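Local coordinates for protein CT021 (Chlamydia trachomatis serovar L2, PDB 6UXD) that is of unknown function but belongs to a chlamydial family grouped with the LolA/LolB lipoprotein carriers, to which it may be related in fold, at residues 87-92 with 110-115; 79-84 with 97-102; 7-12 with 117-122. All coordinates share one frame; numbering follows the deposited sequence.

How the contacts relate
Contact 2 is the buried one, contact 3 is partly buried, and contact 1 lies at the surface. Contacts 1 and 2 share a run of antiparallel strands. Strand 90-95 of contact 1 sits between strands 79-84 and 98-101 of contact 2, and Phe92 N reaches Leu81 O at 2.8 Å, a probable hydrogen bond. Contacts 1 and 3 are linked by helix 108-116, which leads into strand 118-122. Leu115 O also lies 3.1 Å from Gln10 N, a probable hydrogen bond. Contacts 1 and 2 are each apolar, with an indole at the centre of contact 2. Contact 3 adds main-chain hydrogen bonds and ties the N-terminal segment 7-12 of this construct to the fold.

Contact 1: residues 87-92 with 110-115; sequences NPLMIF and FFVKIL
The phenyl ring of Phe111 is the one flat group in the contact. Ile91 CD1 comes to it obliquely and touches ring atom CD2 of Phe111 at 3.7 Å. Leu82, on the neighbouring strand 79-84, packs on Phe111 as well. The ring owes its place to a first torsion of -85°, which sets CG of Phe111 anti to its own carbonyl carbon. Ile91 sends CG1 out beside its backbone N, and its extended second torsion (-177°) carries CD1 forward to the ring.

Leu89 is the main aliphatic partner. Its CB points at the helix, and CG stands anti to the backbone N (chi1 -177°). The two methyls then divide the work. Leu89 CD2 rests 3.9 Å from Phe111 CB and also 3.9 Å from Val112 CG2. Leu89 CD1 meets Leu115 CD1 tip to tip at 3.9 Å, the two side chains crossing at about a right angle. Leu89 and Val112 instead slide past each other in opposite directions. Phe111 and Leu115 are one helical turn apart, so Leu89 reaches both from one side of helix 108-116.

Leu89 also packs on Ile84, and so joins the helix to the sheet beside it. On the helix, Lys113 is turned elsewhere and forms a salt bridge with Asp162.

The meeting is purely apolar, methyl on methyl and methyl on ring, and buries 190 Å² in all. The helix rests on side chains of strand 79-84 and of segment 87-92, at a partly exposed boundary. Between these two segments no directional bond forms, and the fit rests on shape and van der Waals contact.

Contact 2: residues 79-84 with 97-102; sequences VYLLRI and AQWMPL
Leu81 lies over one face of the Trp99 indole. Its CB sits above the six-membered ring, 3.7 Å from Trp99 CZ3. CG then leaves anti to the backbone N (chi1 -180°). From there CD2 is carried over the five-membered ring, 3.7 Å from its centroid and only 9° off the ring normal. This is a CH-pi contact with the face.

Val79 points to the same side of strand 79-84 as Leu81 but takes the rim of the indole. Its CG1 is 3.6 Å from Trp99 CH2, near the ring plane, and Val79 O also lies at the edge. The indole N-H makes a hydrogen bond outside the two segments, from NE1 to Pro212 O. With one face, one edge and the N-H all engaged, the ring is well fixed.

Tyr80 points its CB away, yet its ring comes loosely near Leu102, Tyr80 CE1 lying 4.4 Å from Leu102 CD1.

Strands 79-84 and 98-101 are not direct neighbours, since strand 90-95 pairs with both. Their axes are 8.3 Å apart at closest, and their N-to-C directions differ by 66°. The three form a strongly twisted antiparallel meander, consistent with the curled sheet of LolA/LolB-like folds.

Contact 3: residues 7-12 with 117-122; sequences SSIQEK and LPLSPA
A short antiparallel strand pairing, two residue pairs long, runs straight into a helix N-cap here, and the side chains are arranged round that change. Ser7 pairs with Leu119 as a hydrogen-bonded pair, and both side chains stand on one face. Ser8 and Pro118 form the next, non-hydrogen-bonded pair and point to the other face.

Leu119 and Ile9 cross at about a right angle. Leu119 CG is anti to its own carbonyl carbon, and from it CD2 meets Ile9 CD1 at 4.1 Å. The other methyl, Leu119 CD1, lies 3.6 Å from Ser8 O, against the first turn of the helix. Ile9 and Leu117 instead lie side by side and point the same way, with Ile9 CG1 4.1 Å from Leu117 CB. Ile173 of strand 170-176 packs on both Ile9 and Leu119, and Trp155 of strand 152-158 also touches Leu119. Residues 7-8 thus run alongside strand 118-122, while Ile9 reaches strand 170-176.

Three main-chain bonds hold the two segments together. Ser7 N gives to Leu119 O at 2.8 Å, nearly straight at 167° and in the carbonyl plane. The return bond, Leu119 N to Ser7 O at 2.9 Å, is less regular, because the donor sits 58° out of the carbonyl plane. Ile9 N then gives to Leu117 O at 3.1 Å, nearly along the C=O axis. This satisfies an N-H of the first turn of helix 9-13 with the carbonyl of Leu117, the first residue beyond helix 108-116.

Ser8 caps the turn itself: Glu11 N gives to Ser8 OG at 3.2 Å and 168°.

Contact 1: residues 87-92 with 110-115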
loop_
_atom_site.group_PDB
_atom_site.type_symbol
_atom_site.label_atom_id
_atom_site.label_comp_id
_atom_site.label_asym_id
_atom_site.label_seq_id
_atom_site.Cartn_x
_atom_site.Cartn_y
_atom_site.Cartn_z
ATOM N N ASN A 87 7.781 17.052 6.730
ATOM C CA ASN A 87 8.802 16.663 7.683
ATOM C C ASN A 87 9.083 15.173 7.585
ATOM O O ASN A 87 8.441 14.455 6.805
ATOM C CB ASN A 87 8.350 17.075 9.079
ATOM C CG ASN A 87 8.004 18.555 9.145
ATOM O OD1 ASN A 87 6.894 18.937 9.523
ATOM N ND2 ASN A 87 8.954 19.399 8.737
ATOM N N PRO A 88 10.061 14.672 8.319
ATOM C CA PRO A 88 10.384 13.251 8.202
ATOM C C PRO A 88 9.218 12.386 8.643
ATOM O O PRO A 88 8.393 12.775 9.477
ATOM C CB PRO A 88 11.602 13.081 9.117
ATOM C CG PRO A 88 12.218 14.450 9.149
ATOM C CD PRO A 88 11.044 15.383 9.154
ATOM N N LEU A 89 9.145 11.208 8.037
ATOM C CA LEU A 89 8.052 10.291 8.309
ATOM C C LEU A 89 8.024 9.913 9.784
ATOM O O LEU A 89 9.060 9.648 10.397
ATOM C CB LEU A 89 8.206 9.035 7.455
ATOM C CG LEU A 89 7.067 8.024 7.614
ATOM C CD1 LEU A 89 5.818 8.567 6.925
ATOM C CD2 LEU A 89 7.452 6.649 7.069
ATOM N N MET A 90 6.829 9.881 10.354
ATOM C CA MET A 90 6.637 9.409 11.713
ATOM C C MET A 90 5.704 8.213 11.679
ATOM O O MET A 90 4.654 8.254 11.029
ATOM C CB MET A 90 6.087 10.527 12.606
ATOM C CG MET A 90 5.719 10.060 14.004
ATOM S SD MET A 90 5.449 11.431 15.166
ATOM C CE MET A 90 4.821 12.689 14.099
ATOM N N ILE A 91 6.105 7.140 12.359
ATOM C CA ILE A 91 5.373 5.890 12.368
ATOM C C ILE A 91 4.962 5.578 13.795
ATOM O O ILE A 91 5.736 5.785 14.732
ATOM C CB ILE A 91 6.216 4.727 11.804
ATOM C CG1 ILE A 91 6.675 5.039 10.382
ATOM C CG2 ILE A 91 5.431 3.443 11.852
ATOM C CD1 ILE A 91 7.448 3.887 9.758
ATOM N N PHE A 92 3.764 5.033 13.944
ATOM C CA PHE A 92 3.272 4.542 15.216
ATOM C C PHE A 92 2.856 3.094 15.037
ATOM O O PHE A 92 2.468 2.683 13.939
ATOM C CB PHE A 92 2.074 5.339 15.708
ATOM C CG PHE A 92 2.299 6.814 15.773
ATOM C CD1 PHE A 92 2.233 7.600 14.629
ATOM C CD2 PHE A 92 2.539 7.434 16.990
ATOM C CE1 PHE A 92 2.423 8.966 14.691
ATOM C CE2 PHE A 92 2.718 8.801 17.056
ATOM C CZ PHE A 92 2.664 9.572 15.902
ATOM N N PHE A 110 12.430 1.047 5.720
ATOM C CA PHE A 110 11.773 0.425 4.571
ATOM C C PHE A 110 10.648 1.304 4.032
ATOM O O PHE A 110 10.557 1.552 2.824
ATOM C CB PHE A 110 11.257 -0.951 4.993
ATOM C CG PHE A 110 10.614 -1.740 3.895
ATOM C CD1 PHE A 110 11.377 -2.318 2.894
ATOM C CD2 PHE A 110 9.245 -1.945 3.892
ATOM C CE1 PHE A 110 10.781 -3.066 1.890
ATOM C CE2 PHE A 110 8.642 -2.691 2.897
ATOM C CZ PHE A 110 9.410 -3.254 1.893
ATOM N N PHE A 111 9.786 1.805 4.921
ATOM C CA PHE A 111 8.699 2.682 4.492
ATOM C C PHE A 111 9.233 3.943 3.814
ATOM O O PHE A 111 8.732 4.353 2.761
ATOM C CB PHE A 111 7.813 3.048 5.688
ATOM C CG PHE A 111 6.745 2.023 5.999
ATOM C CD1 PHE A 111 5.736 1.743 5.084
ATOM C CD2 PHE A 111 6.739 1.355 7.213
ATOM C CE1 PHE A 111 4.755 0.808 5.371
ATOM C CE2 PHE A 111 5.757 0.419 7.511
ATOM C CZ PHE A 111 4.767 0.146 6.590
ATOM N N VAL A 112 10.246 4.584 4.406
ATOM C CA VAL A 112 10.763 5.816 3.812
ATOM C C VAL A 112 11.313 5.539 2.418
ATOM O O VAL A 112 11.153 6.349 1.498
ATOM C CB VAL A 112 11.828 6.463 4.723
ATOM C CG1 VAL A 112 12.499 7.646 4.008
ATOM C CG2 VAL A 112 11.203 6.933 6.031
ATOM N N LYS A 113 11.974 4.393 2.241
ATOM C CA LYS A 113 12.466 4.028 0.915
ATOM C C LYS A 113 11.323 3.929 -0.085
ATOM O O LYS A 113 11.370 4.546 -1.156
ATOM C CB LYS A 113 13.238 2.710 0.987
ATOM C CG LYS A 113 14.628 2.877 1.565
ATOM C CD LYS A 113 15.404 1.580 1.557
ATOM C CE LYS A 113 15.747 1.126 2.959
ATOM N NZ LYS A 113 16.893 0.178 2.944
ATOM N N ILE A 114 10.272 3.175 0.259
ATOM C CA ILE A 114 9.140 3.027 -0.653
ATOM C C ILE A 114 8.584 4.391 -1.038
ATOM O O ILE A 114 8.384 4.690 -2.220
ATOM C CB ILE A 114 8.052 2.140 -0.026
ATOM C CG1 ILE A 114 8.588 0.735 0.211
ATOM C CG2 ILE A 114 6.860 2.066 -0.952
ATOM C CD1 ILE A 114 7.808 -0.022 1.256
ATOM N N LEU A 115 8.361 5.257 -0.047
ATOM C CA LEU A 115 7.802 6.570 -0.340
ATOM C C LEU A 115 8.706 7.371 -1.265
ATOM O O LEU A 115 8.217 8.177 -2.066
ATOM C CB LEU A 115 7.570 7.348 0.960
ATOM C CG LEU A 115 6.458 6.817 1.857
ATOM C CD1 LEU A 115 6.446 7.544 3.210
ATOM C CD2 LEU A 115 5.127 6.972 1.146
#

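Contact 2: residues 79-84 with 97-102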
loop_
_atom_site.group_PDB
_atom_site.type_symbol
_atom_site.label_atom_id
_atom_site.label_comp_id
_atom_site.label_asym_id
_atom_site.label_seq_id
_atom_site.Cartn_x
_atom_site.Cartn_y
_atom_site.Cartn_z
ATOM N N VAL A 79 -0.191 -3.463 13.208
ATOM C CA VAL A 79 -0.938 -2.306 12.722
ATOM C C VAL A 79 -0.069 -1.070 12.850
ATOM O O VAL A 79 0.271 -0.660 13.967
ATOM C CB VAL A 79 -2.256 -2.104 13.486
ATOM C CG1 VAL A 79 -3.013 -0.934 12.895
ATOM C CG2 VAL A 79 -3.089 -3.371 13.455
ATOM N N TYR A 80 0.250 -0.450 11.722
ATOM C CA TYR A 80 1.068 0.753 11.688
ATOM C C TYR A 80 0.240 1.967 11.285
ATOM O O TYR A 80 -0.745 1.871 10.544
ATOM C CB TYR A 80 2.232 0.580 10.722
ATOM C CG TYR A 80 3.163 -0.531 11.123
ATOM C CD1 TYR A 80 4.116 -0.332 12.111
ATOM C CD2 TYR A 80 3.087 -1.782 10.526
ATOM C CE1 TYR A 80 4.970 -1.342 12.492
ATOM C CE2 TYR A 80 3.942 -2.806 10.901
ATOM C CZ TYR A 80 4.880 -2.576 11.885
ATOM O OH TYR A 80 5.737 -3.574 12.279
ATOM N N LEU A 81 0.638 3.114 11.804
ATOM C CA LEU A 81 0.024 4.384 11.455
ATOM C C LEU A 81 1.148 5.291 10.996
ATOM O O LEU A 81 2.137 5.468 11.715
ATOM C CB LEU A 81 -0.741 4.968 12.643
ATOM C CG LEU A 81 -1.442 6.303 12.400
ATOM C CD1 LEU A 81 -2.489 6.159 11.287
ATOM C CD2 LEU A 81 -2.075 6.845 13.692
ATOM N N LEU A 82 1.015 5.834 9.793
ATOM C CA LEU A 82 2.030 6.683 9.192
ATOM C C LEU A 82 1.509 8.104 9.138
ATOM O O LEU A 82 0.397 8.342 8.656
ATOM C CB LEU A 82 2.384 6.242 7.770
ATOM C CG LEU A 82 3.355 5.084 7.594
ATOM C CD1 LEU A 82 2.881 3.848 8.290
ATOM C CD2 LEU A 82 3.538 4.824 6.105
ATOM N N ARG A 83 2.315 9.035 9.601
ATOM C CA ARG A 83 2.041 10.455 9.433
ATOM C C ARG A 83 3.026 10.976 8.395
ATOM O O ARG A 83 4.239 11.002 8.642
ATOM C CB ARG A 83 2.177 11.207 10.757
ATOM C CG ARG A 83 1.688 12.634 10.679
ATOM C CD ARG A 83 2.152 13.445 11.878
ATOM N NE ARG A 83 1.585 14.787 11.824
ATOM C CZ ARG A 83 2.185 15.854 11.298
ATOM N NH1 ARG A 83 3.405 15.777 10.778
ATOM N NH2 ARG A 83 1.554 17.021 11.309
ATOM N N ILE A 84 2.503 11.405 7.248
ATOM C CA ILE A 84 3.309 11.821 6.103
ATOM C C ILE A 84 3.164 13.328 5.963
ATOM O O ILE A 84 2.042 13.840 5.891
ATOM C CB ILE A 84 2.875 11.097 4.812
ATOM C CG1 ILE A 84 3.005 9.583 4.982
ATOM C CG2 ILE A 84 3.720 11.572 3.621
ATOM C CD1 ILE A 84 2.265 8.745 3.942
ATOM N N ALA A 97 -4.177 -0.509 22.652
ATOM C CA ALA A 97 -5.158 0.491 22.236
ATOM C C ALA A 97 -4.601 1.905 22.125
ATOM O O ALA A 97 -5.380 2.861 22.031
ATOM C CB ALA A 97 -6.369 0.505 23.175
ATOM N N GLN A 98 -3.284 2.082 22.113
ATOM C CA GLN A 98 -2.709 3.406 21.934
ATOM C C GLN A 98 -1.683 3.387 20.807
ATOM O O GLN A 98 -0.938 2.418 20.633
ATOM C CB GLN A 98 -2.055 3.913 23.229
ATOM C CG GLN A 98 -1.622 5.391 23.185
ATOM C CD GLN A 98 -0.861 5.823 24.438
ATOM O OE1 GLN A 98 -0.832 5.103 25.434
ATOM N NE2 GLN A 98 -0.228 6.996 24.381
ATOM N N TRP A 99 -1.646 4.475 20.051
ATOM C CA TRP A 99 -0.671 4.643 18.982
ATOM C C TRP A 99 0.676 4.993 19.600
ATOM O O TRP A 99 0.878 6.109 20.085
ATOM C CB TRP A 99 -1.154 5.725 18.027
ATOM C CG TRP A 99 -2.357 5.311 17.259
ATOM C CD1 TRP A 99 -3.600 5.871 17.304
ATOM C CD2 TRP A 99 -2.430 4.238 16.317
ATOM N NE1 TRP A 99 -4.436 5.216 16.443
ATOM C CE2 TRP A 99 -3.746 4.204 15.826
ATOM C CE3 TRP A 99 -1.509 3.300 15.849
ATOM C CZ2 TRP A 99 -4.170 3.259 14.881
ATOM C CZ3 TRP A 99 -1.927 2.360 14.909
ATOM C CH2 TRP A 99 -3.242 2.351 14.434
ATOM N N MET A 100 1.601 4.037 19.576
ATOM C CA MET A 100 2.897 4.198 20.219
ATOM C C MET A 100 3.964 4.548 19.195
ATOM O O MET A 100 4.142 3.798 18.223
ATOM C CB MET A 100 3.276 2.917 20.941
ATOM C CG MET A 100 2.294 2.512 22.029
ATOM S SD MET A 100 2.042 3.803 23.280
ATOM C CE MET A 100 3.726 4.108 23.807
ATOM N N PRO A 101 4.695 5.648 19.376
ATOM C CA PRO A 101 5.762 6.012 18.432
ATOM C C PRO A 101 6.788 4.908 18.271
ATOM O O PRO A 101 7.014 4.109 19.176
ATOM C CB PRO A 101 6.400 7.246 19.078
ATOM C CG PRO A 101 5.369 7.803 19.930
ATOM C CD PRO A 101 4.486 6.690 20.396
ATOM N N LEU A 102 7.418 4.877 17.104
ATOM C CA LEU A 102 8.537 3.980 16.858
ATOM C C LEU A 102 9.844 4.751 16.916
ATOM O O LEU A 102 9.993 5.787 16.258
ATOM C CB LEU A 102 8.414 3.295 15.496
ATOM C CG LEU A 102 7.794 1.902 15.459
ATOM C CD1 LEU A 102 8.073 1.314 14.092
ATOM C CD2 LEU A 102 8.329 0.991 16.561
#

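Contact 3: residues 7-12 with 117-122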
loop_
_atom_site.group_PDB
_atom_site.type_symbol
_atom_site.label_atom_id
_atom_site.label_comp_id
_atom_site.label_asym_id
_atom_site.label_seq_id
_atom_site.Cartn_x
_atom_site.Cartn_y
_atom_site.Cartn_z
ATOM N N SER A 7 7.538 11.456 -10.964
ATOM C CA SER A 7 6.802 11.639 -9.721
ATOM C C SER A 7 7.466 10.718 -8.701
ATOM O O SER A 7 8.605 10.276 -8.870
ATOM C CB SER A 7 5.308 11.367 -9.911
ATOM O OG SER A 7 4.574 11.844 -8.794
ATOM N N SER A 8 6.758 10.429 -7.613
ATOM C CA SER A 8 7.248 9.531 -6.579
ATOM C C SER A 8 6.039 8.842 -5.975
ATOM O O SER A 8 4.902 9.298 -6.141
ATOM C CB SER A 8 8.039 10.275 -5.488
ATOM O OG SER A 8 7.185 11.141 -4.768
ATOM N N ILE A 9 6.281 7.742 -5.264
ATOM C CA ILE A 9 5.161 7.062 -4.602
ATOM C C ILE A 9 4.504 7.976 -3.563
ATOM O O ILE A 9 3.280 7.988 -3.411
ATOM C CB ILE A 9 5.636 5.754 -3.956
ATOM C CG1 ILE A 9 6.029 4.726 -5.029
ATOM C CG2 ILE A 9 4.536 5.233 -3.044
ATOM C CD1 ILE A 9 4.819 4.037 -5.665
ATOM N N GLN A 10 5.301 8.733 -2.803
ATOM C CA GLN A 10 4.690 9.626 -1.817
ATOM C C GLN A 10 3.720 10.594 -2.489
ATOM O O GLN A 10 2.553 10.705 -2.092
ATOM C CB GLN A 10 5.759 10.401 -1.045
ATOM C CG GLN A 10 5.149 11.179 0.137
ATOM C CD GLN A 10 6.189 11.755 1.079
ATOM O OE1 GLN A 10 7.081 11.047 1.543
ATOM N NE2 GLN A 10 6.071 13.042 1.368
ATOM N N GLU A 11 4.194 11.290 -3.530
ATOM C CA GLU A 11 3.369 12.244 -4.269
ATOM C C GLU A 11 2.092 11.592 -4.793
ATOM O O GLU A 11 0.991 12.161 -4.710
ATOM C CB GLU A 11 4.216 12.811 -5.412
ATOM C CG GLU A 11 3.543 13.841 -6.289
ATOM C CD GLU A 11 4.463 14.360 -7.390
ATOM O OE1 GLU A 11 3.946 14.867 -8.409
ATOM O OE2 GLU A 11 5.702 14.263 -7.234
ATOM N N LYS A 12 2.215 10.394 -5.346
ATOM C CA LYS A 12 1.049 9.743 -5.920
ATOM C C LYS A 12 0.033 9.390 -4.841
ATOM O O LYS A 12 -1.168 9.629 -5.001
ATOM C CB LYS A 12 1.512 8.500 -6.685
ATOM C CG LYS A 12 0.408 7.737 -7.328
ATOM C CD LYS A 12 -0.188 8.479 -8.499
ATOM C CE LYS A 12 -1.229 7.552 -9.186
ATOM N NZ LYS A 12 -2.243 8.359 -9.926
ATOM N N LEU A 117 10.618 6.173 -3.653
ATOM C CA LEU A 117 10.822 5.560 -4.959
ATOM C C LEU A 117 10.363 6.509 -6.066
ATOM O O LEU A 117 9.242 7.025 -6.006
ATOM C CB LEU A 117 10.054 4.236 -5.037
ATOM C CG LEU A 117 10.571 3.116 -4.135
ATOM C CD1 LEU A 117 9.569 1.944 -4.042
ATOM C CD2 LEU A 117 11.934 2.639 -4.645
ATOM N N PRO A 118 11.179 6.751 -7.088
ATOM C CA PRO A 118 10.739 7.583 -8.213
ATOM C C PRO A 118 9.809 6.826 -9.160
ATOM O O PRO A 118 9.768 5.595 -9.197
ATOM C CB PRO A 118 12.052 7.917 -8.919
ATOM C CG PRO A 118 12.809 6.599 -8.790
ATOM C CD PRO A 118 12.466 6.087 -7.386
ATOM N N LEU A 119 9.061 7.594 -9.943
ATOM C CA LEU A 119 8.157 7.039 -10.931
ATOM C C LEU A 119 8.328 7.841 -12.200
ATOM O O LEU A 119 8.239 9.069 -12.164
ATOM C CB LEU A 119 6.695 7.107 -10.485
ATOM C CG LEU A 119 6.306 6.404 -9.193
ATOM C CD1 LEU A 119 4.866 6.802 -8.767
ATOM C CD2 LEU A 119 6.446 4.905 -9.343
ATOM N N SER A 120 8.594 7.150 -13.305
ATOM C CA SER A 120 8.545 7.726 -14.636
ATOM C C SER A 120 7.768 6.791 -15.551
ATOM O O SER A 120 7.784 5.575 -15.345
ATOM C CB SER A 120 9.958 7.924 -15.194
ATOM O OG SER A 120 10.844 8.195 -14.118
ATOM N N PRO A 121 7.075 7.330 -16.543
ATOM C CA PRO A 121 6.253 6.481 -17.421
ATOM C C PRO A 121 7.095 5.499 -18.207
ATOM O O PRO A 121 8.202 5.813 -18.655
ATOM C CB PRO A 121 5.574 7.486 -18.356
ATOM C CG PRO A 121 5.624 8.806 -17.604
ATOM C CD PRO A 121 6.906 8.762 -16.843
ATOM N N ALA A 122 6.535 4.315 -18.429
ATOM C CA ALA A 122 7.257 3.240 -19.090
ATOM C C ALA A 122 6.258 2.345 -19.816
ATOM O O ALA A 122 5.068 2.321 -19.469
ATOM C CB ALA A 122 8.071 2.416 -18.076
#